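Local coordinates for ArsR family transcriptional regulator (Comamonas testosteroni, PDB 6UVU), which represses transcription as an antimony-specific, Sb(III)-responsive regulator of the ArsR family, probably by binding DNA through its helix-turn-helix domain, at the interface of chains A and B. Sequence-based numbering; all coordinates share one arbitrary frame. Chains: chain A/B, ArsR family transcriptional regulator.

Contact 1: the interface of chains A and B. Residues chain A 36, 39-40, 107, 111; chain B 36, 107, 110.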
ATOM      1  N   PHE A  36      -3.475   1.000   2.769  1.00 19.88           N
ATOM      2  CA  PHE A  36      -3.190  -0.236   2.039  1.00 19.86           C
ATOM      3  C   PHE A  36      -4.468  -1.049   1.812  1.00 19.92           C
ATOM      4  O   PHE A  36      -4.661  -1.621   0.732  1.00 20.05           O
ATOM      5  CB  PHE A  36      -2.140  -1.097   2.776  1.00 19.31           C
ATOM      6  CG  PHE A  36      -0.719  -0.513   2.786  1.00 18.19           C
ATOM      7  CD1 PHE A  36      -0.258   0.291   1.758  1.00 18.28           C
ATOM      8  CD2 PHE A  36       0.150  -0.780   3.842  1.00 19.61           C
ATOM      9  CE1 PHE A  36       1.029   0.820   1.776  1.00 20.23           C
ATOM     10  CE2 PHE A  36       1.453  -0.254   3.859  1.00 20.13           C
ATOM     11  CZ  PHE A  36       1.887   0.554   2.834  1.00 19.69           C
ATOM     12  N   LEU A  39      -6.432   0.241  -1.150  1.00 18.04           N
ATOM     13  CA  LEU A  39      -5.909  -0.109  -2.465  1.00 18.06           C
ATOM     14  C   LEU A  39      -5.880  -1.611  -2.749  1.00 18.15           C
ATOM     15  O   LEU A  39      -5.644  -1.987  -3.903  1.00 17.14           O
ATOM     16  CB  LEU A  39      -4.499   0.449  -2.636  1.00 18.89           C
ATOM     17  CG  LEU A  39      -4.360   1.972  -2.642  1.00 20.16           C
ATOM     18  CD1 LEU A  39      -3.079   2.279  -1.921  1.00 21.73           C
ATOM     19  CD2 LEU A  39      -4.287   2.510  -4.047  1.00 20.29           C
ATOM     20  N   ALA A  40      -6.083  -2.469  -1.742  1.00 18.36           N
ATOM     21  CA  ALA A  40      -6.041  -3.926  -1.925  1.00 18.30           C
ATOM     22  C   ALA A  40      -7.388  -4.472  -2.422  1.00 18.46           C
ATOM     23  O   ALA A  40      -8.004  -5.347  -1.808  1.00 18.67           O
ATOM     24  CB  ALA A  40      -5.620  -4.604  -0.625  1.00 17.79           C
ATOM     25  N   MET A 107       0.674   6.251  -3.198  1.00 17.06           N
ATOM     26  CA  MET A 107       0.682   4.782  -3.215  1.00 18.91           C
ATOM     27  C   MET A 107       0.270   4.229  -4.579  1.00 17.47           C
ATOM     28  O   MET A 107       0.896   3.295  -5.102  1.00 15.69           O
ATOM     29  CB  MET A 107      -0.238   4.251  -2.131  1.00 19.39           C
ATOM     30  CG  MET A 107       0.283   4.437  -0.730  1.00 20.89           C
ATOM     31  SD  MET A 107      -0.910   3.753   0.427  1.00 22.16           S
ATOM     32  CE  MET A 107      -0.076   4.010   1.992  1.00 24.59           C
ATOM     33  N   GLY A 111       2.384   2.003  -7.332  1.00 19.88           N
ATOM     34  CA  GLY A 111       1.813   0.812  -7.961  1.00 20.92           C
ATOM     35  C   GLY A 111       1.858   0.864  -9.478  1.00 22.17           C
ATOM     36  O   GLY A 111       2.111  -0.148 -10.136  1.00 20.14           O
TER
ATOM     37  N   PHE B  36      -0.591  -5.091  -1.895  1.00 19.66           N
ATOM     38  CA  PHE B  36      -1.269  -4.336  -0.847  1.00 19.37           C
ATOM     39  C   PHE B  36      -1.899  -5.250   0.206  1.00 20.79           C
ATOM     40  O   PHE B  36      -1.927  -4.897   1.394  1.00 17.94           O
ATOM     41  CB  PHE B  36      -2.326  -3.422  -1.467  1.00 20.68           C
ATOM     42  CG  PHE B  36      -1.756  -2.228  -2.182  1.00 22.43           C
ATOM     43  CD1 PHE B  36      -1.082  -1.247  -1.478  1.00 23.84           C
ATOM     44  CD2 PHE B  36      -1.917  -2.076  -3.555  1.00 24.22           C
ATOM     45  CE1 PHE B  36      -0.573  -0.141  -2.125  1.00 25.59           C
ATOM     46  CE2 PHE B  36      -1.402  -0.961  -4.217  1.00 26.95           C
ATOM     47  CZ  PHE B  36      -0.730   0.008  -3.498  1.00 24.75           C
ATOM     48  N   MET B 107       7.299  -0.263  -1.093  1.00 20.77           N
ATOM     49  CA  MET B 107       5.981   0.128  -0.594  1.00 21.72           C
ATOM     50  C   MET B 107       6.014   0.369   0.907  1.00 22.09           C
ATOM     51  O   MET B 107       5.394   1.321   1.403  1.00 20.42           O
ATOM     52  CB  MET B 107       4.934  -0.933  -0.962  1.00 22.83           C
ATOM     53  CG  MET B 107       3.463  -0.449  -0.834  1.00 25.63           C
ATOM     54  SD  MET B 107       2.989   1.016  -1.815  1.00 28.89           S
ATOM     55  CE  MET B 107       2.863   0.290  -3.452  1.00 28.02           C
ATOM     56  N   LEU B 110       7.725   3.752   1.281  1.00 20.57           N
ATOM     57  CA  LEU B 110       6.783   4.842   1.025  1.00 20.52           C
ATOM     58  C   LEU B 110       5.887   5.069   2.230  1.00 21.01           C
ATOM     59  O   LEU B 110       5.695   6.207   2.677  1.00 21.28           O
ATOM     60  CB  LEU B 110       5.941   4.551  -0.216  1.00 19.84           C
ATOM     61  CG  LEU B 110       4.880   5.625  -0.508  1.00 20.45           C
ATOM     62  CD1 LEU B 110       5.535   6.995  -0.718  1.00 19.65           C
ATOM     63  CD2 LEU B 110       4.032   5.228  -1.717  1.00 20.02           C
TER
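The carbonyl O of A:Phe36 lies against carbon of chain B: CB of B:Phe36 is 3.7 Å away. Most of the side-chain contacts given here are between carbons. The ring of B:Phe36 is held on a face and at an edge. Over the centre of one face sits CB of A:Leu39, 3.6 Å from the ring centroid, in a CH-pi contact. CD1 of A:Leu39 reaches the far end of the same ring, 3.5 Å from CE1 of B:Phe36. At the ring's edge, in its plane, CD1 of A:Phe36 meets CD1 of B:Phe36 at 3.7 Å. The two phenylalanine side chains cross at about a right angle. CB of A:Ala40 closes on CB of B:Phe36 at 3.6 Å. Next to CD1 on the ring of A:Phe36, CE1 is 3.8 Å from CG of B:Met107; the two side chains slide past each other in opposite directions. That methionine is bent at chi2 (58°) and chi3 (76°), which brings its CE to 4.0 Å from the carbonyl O of A:Met107. CD2 of B:Leu110 packs on CA of A:Met107. The patch joins helices 26-39 and 102-118 of chain A, with A:Ala40 just past the first, to helices 26-39 and 102-121 of chain B, in the core of the two-fold dimer interface.

Contact 2: the interface of chains A and B. Residues chain A 24, 29, 32-33, 36; chain B 39, 45, 107.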
ATOM      1  N   ILE A  24       8.086   1.533  13.576  1.00 24.07           N
ATOM      2  CA  ILE A  24       6.716   2.021  13.496  1.00 22.39           C
ATOM      3  C   ILE A  24       5.888   1.437  14.639  1.00 21.05           C
ATOM      4  O   ILE A  24       5.990   0.252  14.975  1.00 20.46           O
ATOM      5  CB  ILE A  24       6.144   1.662  12.111  1.00 26.14           C
ATOM      6  CG1 ILE A  24       4.756   2.212  11.888  1.00 30.04           C
ATOM      7  CG2 ILE A  24       6.043   0.160  11.920  1.00 25.34           C
ATOM      8  CD1 ILE A  24       4.168   1.669  10.612  1.00 32.51           C
ATOM      9  N   ALA A  29       1.097   2.076  12.390  1.00 24.24           N
ATOM     10  CA  ALA A  29       0.877   1.021  11.408  1.00 26.65           C
ATOM     11  C   ALA A  29      -0.577   0.971  10.960  1.00 28.87           C
ATOM     12  O   ALA A  29      -0.852   0.868   9.760  1.00 29.82           O
ATOM     13  CB  ALA A  29       1.312  -0.328  11.991  1.00 23.73           C
ATOM     14  N   VAL A  32      -1.521   3.666   8.257  1.00 31.00           N
ATOM     15  CA  VAL A  32      -1.053   3.345   6.913  1.00 27.66           C
ATOM     16  C   VAL A  32      -1.778   2.106   6.385  1.00 24.15           C
ATOM     17  O   VAL A  32      -2.046   1.988   5.180  1.00 23.28           O
ATOM     18  CB  VAL A  32       0.485   3.190   6.947  1.00 28.88           C
ATOM     19  CG1 VAL A  32       0.964   2.147   5.996  1.00 32.26           C
ATOM     20  CG2 VAL A  32       1.158   4.528   6.644  1.00 31.15           C
ATOM     21  N   VAL A  33      -2.153   1.191   7.278  1.00 19.89           N
ATOM     22  CA  VAL A  33      -2.818  -0.030   6.848  1.00 21.68           C
ATOM     23  C   VAL A  33      -4.215   0.276   6.302  1.00 20.85           C
ATOM     24  O   VAL A  33      -4.665  -0.359   5.338  1.00 18.34           O
ATOM     25  CB  VAL A  33      -2.845  -1.045   8.007  1.00 20.40           C
ATOM     26  CG1 VAL A  33      -3.971  -2.059   7.820  1.00 20.08           C
ATOM     27  CG2 VAL A  33      -1.480  -1.758   8.102  1.00 20.56           C
ATOM     28  N   PHE A  36      -3.475   1.000   2.769  1.00 19.88           N
ATOM     29  CA  PHE A  36      -3.190  -0.236   2.039  1.00 19.86           C
ATOM     30  C   PHE A  36      -4.468  -1.049   1.812  1.00 19.92           C
ATOM     31  O   PHE A  36      -4.661  -1.621   0.732  1.00 20.05           O
ATOM     32  CB  PHE A  36      -2.140  -1.097   2.776  1.00 19.31           C
ATOM     33  CG  PHE A  36      -0.719  -0.513   2.786  1.00 18.19           C
ATOM     34  CD1 PHE A  36      -0.258   0.291   1.758  1.00 18.28           C
ATOM     35  CD2 PHE A  36       0.150  -0.780   3.842  1.00 19.61           C
ATOM     36  CE1 PHE A  36       1.029   0.820   1.776  1.00 20.23           C
ATOM     37  CE2 PHE A  36       1.453  -0.254   3.859  1.00 20.13           C
ATOM     38  CZ  PHE A  36       1.887   0.554   2.834  1.00 19.69           C
TER
ATOM     39  N   LEU B  39       0.723  -6.162   2.698  1.00 18.84           N
ATOM     40  CA  LEU B  39       1.034  -5.052   3.588  1.00 19.11           C
ATOM     41  C   LEU B  39      -0.148  -4.578   4.431  1.00 20.18           C
ATOM     42  O   LEU B  39       0.071  -3.859   5.418  1.00 21.00           O
ATOM     43  CB  LEU B  39       1.565  -3.885   2.768  1.00 20.47           C
ATOM     44  CG  LEU B  39       2.938  -4.157   2.175  1.00 20.64           C
ATOM     45  CD1 LEU B  39       3.130  -3.220   1.038  1.00 21.40           C
ATOM     46  CD2 LEU B  39       4.021  -3.979   3.248  1.00 21.12           C
ATOM     47  N   LEU B  45       3.086  -5.513   9.009  1.00 19.86           N
ATOM     48  CA  LEU B  45       3.814  -4.324   8.595  1.00 20.75           C
ATOM     49  C   LEU B  45       4.903  -3.987   9.603  1.00 19.86           C
ATOM     50  O   LEU B  45       6.014  -3.607   9.226  1.00 19.55           O
ATOM     51  CB  LEU B  45       2.835  -3.155   8.428  1.00 21.79           C
ATOM     52  CG  LEU B  45       3.395  -1.876   7.797  1.00 24.09           C
ATOM     53  CD1 LEU B  45       3.777  -2.124   6.342  1.00 27.21           C
ATOM     54  CD2 LEU B  45       2.423  -0.686   7.883  1.00 25.46           C
ATOM     55  N   MET B 107       7.299  -0.263  -1.093  1.00 20.77           N
ATOM     56  CA  MET B 107       5.981   0.128  -0.594  1.00 21.72           C
ATOM     57  C   MET B 107       6.014   0.369   0.907  1.00 22.09           C
ATOM     58  O   MET B 107       5.394   1.321   1.403  1.00 20.42           O
ATOM     59  CB  MET B 107       4.934  -0.933  -0.962  1.00 22.83           C
ATOM     60  CG  MET B 107       3.463  -0.449  -0.834  1.00 25.63           C
ATOM     61  SD  MET B 107       2.989   1.016  -1.815  1.00 28.89           S
ATOM     62  CE  MET B 107       2.863   0.290  -3.452  1.00 28.02           C
TER
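A:Phe36 and B:Leu39 meet through ring and aliphatic carbons. CD2 of A:Phe36 lies 3.6 Å from CB of B:Leu39, and CE2 of the same ring is 3.8 Å from that CB. The two side chains cross at a slant. CE2 of A:Phe36 also touches CD1 of B:Leu45 at 3.9 Å, where the side chains are nearly perpendicular. CB of B:Leu39 stands above the ring near CD2 and CE2, and CD1 of B:Leu45 comes up outside CE2, close to the ring plane. CE1 and CZ turn to B:Met107.

The second group is purely aliphatic and gathers on the other branch of B:Leu45. Its CD2 meets CG1 of A:Val32 at 3.7 Å, with CD1 of A:Ile24 and CG2 of A:Val33 a little farther off. B:Leu45 has CG anti to its backbone N (chi1 -171°), and its two methyls part: CD1 goes to the ring and CD2 to the beta-branched residues. A:Ile24 and A:Val32 each cross this leucine at about a right angle. A:Val33 slides past it in the opposite direction.

A third kind sets a backbone oxygen against carbon. The carbonyl O of B:Leu39 is 3.5 Å from CD2 of A:Phe36, and CG2 of A:Val33 lies near the same oxygen.

By packing helix 26-39 and the loop residue A:Ile24 against the end of helix 26-39, the first turn of helix 42-54 and helix 102-121 of the partner, the patch helps hold the two chains of the repressor together.

Contact 3: the interface of chains A and B. Residues chain A 52, 105, 109, 112; chain B 13-15, 18.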
ATOM      1  N   ALA A  52      -7.772   9.550 -11.033  1.00 20.68           N
ATOM      2  CA  ALA A  52      -6.482  10.222 -10.985  1.00 24.10           C
ATOM      3  C   ALA A  52      -6.084  10.760 -12.350  1.00 25.91           C
ATOM      4  O   ALA A  52      -5.574  11.880 -12.442  1.00 27.97           O
ATOM      5  CB  ALA A  52      -5.416   9.259 -10.454  1.00 21.89           C
ATOM      6  N   LEU A 105      -2.804   8.774  -3.361  1.00 19.13           N
ATOM      7  CA  LEU A 105      -2.329   9.019  -4.720  1.00 18.43           C
ATOM      8  C   LEU A 105      -0.893   8.548  -4.895  1.00 17.21           C
ATOM      9  O   LEU A 105      -0.557   7.902  -5.890  1.00 15.77           O
ATOM     10  CB  LEU A 105      -2.446  10.502  -5.050  1.00 20.76           C
ATOM     11  CG  LEU A 105      -2.311  10.929  -6.516  1.00 22.10           C
ATOM     12  CD1 LEU A 105      -3.355  10.256  -7.407  1.00 22.33           C
ATOM     13  CD2 LEU A 105      -2.472  12.452  -6.603  1.00 23.34           C
ATOM     14  N   GLU A 109       0.517   5.799  -7.487  1.00 19.07           N
ATOM     15  CA  GLU A 109       1.588   6.091  -8.435  1.00 21.78           C
ATOM     16  C   GLU A 109       2.705   5.058  -8.346  1.00 22.53           C
ATOM     17  O   GLU A 109       3.204   4.588  -9.378  1.00 23.94           O
ATOM     18  CB  GLU A 109       2.139   7.499  -8.192  1.00 23.27           C
ATOM     19  CG  GLU A 109       1.150   8.606  -8.580  1.00 25.58           C
ATOM     20  CD  GLU A 109       1.672  10.013  -8.279  1.00 27.16           C
ATOM     21  OE1 GLU A 109       2.734  10.123  -7.623  1.00 24.64           O
ATOM     22  OE2 GLU A 109       1.009  11.005  -8.691  1.00 28.08           O
ATOM     23  N   LEU A 112       1.646   2.048 -10.057  1.00 24.27           N
ATOM     24  CA  LEU A 112       1.722   2.181 -11.510  1.00 27.54           C
ATOM     25  C   LEU A 112       3.148   2.015 -11.998  1.00 28.69           C
ATOM     26  O   LEU A 112       3.378   1.415 -13.050  1.00 28.39           O
ATOM     27  CB  LEU A 112       1.174   3.535 -11.953  1.00 28.76           C
ATOM     28  CG  LEU A 112      -0.286   3.793 -11.595  1.00 28.67           C
ATOM     29  CD1 LEU A 112      -0.716   5.152 -12.117  1.00 29.74           C
ATOM     30  CD2 LEU A 112      -1.137   2.686 -12.181  1.00 29.12           C
TER
ATOM     31  N   SER B  13      -2.935  15.846  -8.050  1.00 46.72           N
ATOM     32  CA  SER B  13      -2.860  15.540  -9.471  1.00 43.55           C
ATOM     33  C   SER B  13      -1.874  14.394  -9.683  1.00 36.31           C
ATOM     34  O   SER B  13      -0.864  14.281  -8.973  1.00 32.49           O
ATOM     35  CB  SER B  13      -2.452  16.773 -10.301  1.00 43.81           C
ATOM     36  OG  SER B  13      -1.188  17.292  -9.913  1.00 42.54           O
ATOM     37  N   LEU B  14      -2.193  13.527 -10.640  1.00 32.05           N
ATOM     38  CA  LEU B  14      -1.297  12.440 -11.018  1.00 30.83           C
ATOM     39  C   LEU B  14      -0.012  12.996 -11.643  1.00 31.13           C
ATOM     40  O   LEU B  14      -0.039  13.980 -12.393  1.00 29.16           O
ATOM     41  CB  LEU B  14      -2.022  11.511 -11.997  1.00 30.55           C
ATOM     42  CG  LEU B  14      -1.413  10.184 -12.434  1.00 32.81           C
ATOM     43  CD1 LEU B  14      -1.267   9.246 -11.256  1.00 29.65           C
ATOM     44  CD2 LEU B  14      -2.301   9.566 -13.498  1.00 35.78           C
ATOM     45  N   LYS B  15       1.115  12.366 -11.330  1.00 30.34           N
ATOM     46  CA  LYS B  15       2.395  12.789 -11.869  1.00 32.91           C
ATOM     47  C   LYS B  15       2.351  12.779 -13.405  1.00 28.42           C
ATOM     48  O   LYS B  15       1.884  11.791 -13.987  1.00 25.51           O
ATOM     49  CB  LYS B  15       3.497  11.860 -11.359  1.00 37.43           C
ATOM     50  CG  LYS B  15       4.900  12.388 -11.543  1.00 42.56           C
ATOM     51  CD  LYS B  15       5.961  11.296 -11.405  1.00 46.57           C
ATOM     52  CE  LYS B  15       6.050  10.777  -9.978  1.00 50.79           C
ATOM     53  NZ  LYS B  15       7.212   9.855  -9.790  1.00 52.62           N
ATOM     54  N   LEU B  18       3.025   9.757 -15.606  1.00 35.59           N
ATOM     55  CA  LEU B  18       2.133   8.615 -15.440  1.00 36.14           C
ATOM     56  C   LEU B  18       0.744   8.834 -16.032  1.00 40.96           C
ATOM     57  O   LEU B  18      -0.031   7.874 -16.114  1.00 45.28           O
ATOM     58  CB  LEU B  18       2.013   8.266 -13.954  1.00 35.45           C
ATOM     59  CG  LEU B  18       3.266   7.691 -13.294  1.00 36.93           C
ATOM     60  CD1 LEU B  18       3.030   7.497 -11.807  1.00 37.79           C
ATOM     61  CD2 LEU B  18       3.708   6.371 -13.961  1.00 35.77           C
TER
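A:Glu109, on helix 102-118 of this ArsR-family winged helix-turn-helix protein, lies against the N-terminal segment of chain B. Its CB touches CD1 of B:Leu18 at 3.7 Å. CG comes next, 3.7 Å from CD1 of B:Leu14 and a little farther from CD1 of B:Leu18, so two leucine methyls lie side by side along the stem. The chain is extended beyond CG (chi2 177°), which carries the carboxylate out to the backbone of B:Lys15. There CD is 4.0 Å from CB of B:Lys15. The carboxylate oxygen OE2 of A:Glu109 accepts a hydrogen bond of 3.0 Å from the backbone N of B:Lys15. The angle at H is 144°, and the N-H arrives from above the carboxylate plane, 51° out of it. The other oxygen faces the lysine chain. OE1 of A:Glu109 stays 5.0 Å from NZ of B:Lys15, where the opposite charges may still attract.

B:Leu14 slides past A:Glu109 in the opposite direction. Its CB also packs against the carbonyl O of A:Ala52 at 3.6 Å, near the end of helix 42-54. One residue earlier, the carbonyl O of B:Ser13 lies 3.4 Å from CD2 of A:Leu105. A:Leu112, one turn along from A:Glu109, loses further surface to chain B.

Contacts 1 and 2 adjoin, with the centres of their C-alpha atoms about 8 Å apart. They share A:Phe36 and B:Met107, so that one ring belongs to both patches. Contact 3 lies about 13 Å from contact 1 and about 20 Å from contact 2. Helix 102-118 of chain A links contacts 1 and 3, while helix 26-39 of chain A links contacts 1 and 2. Contact 3 adds the N-terminal segment of the partner. Two-fold symmetry repeats each contact with the chains exchanged, so the N-terminal segment of each chain lies on the other, as suits the dimer typical of ArsR repressors.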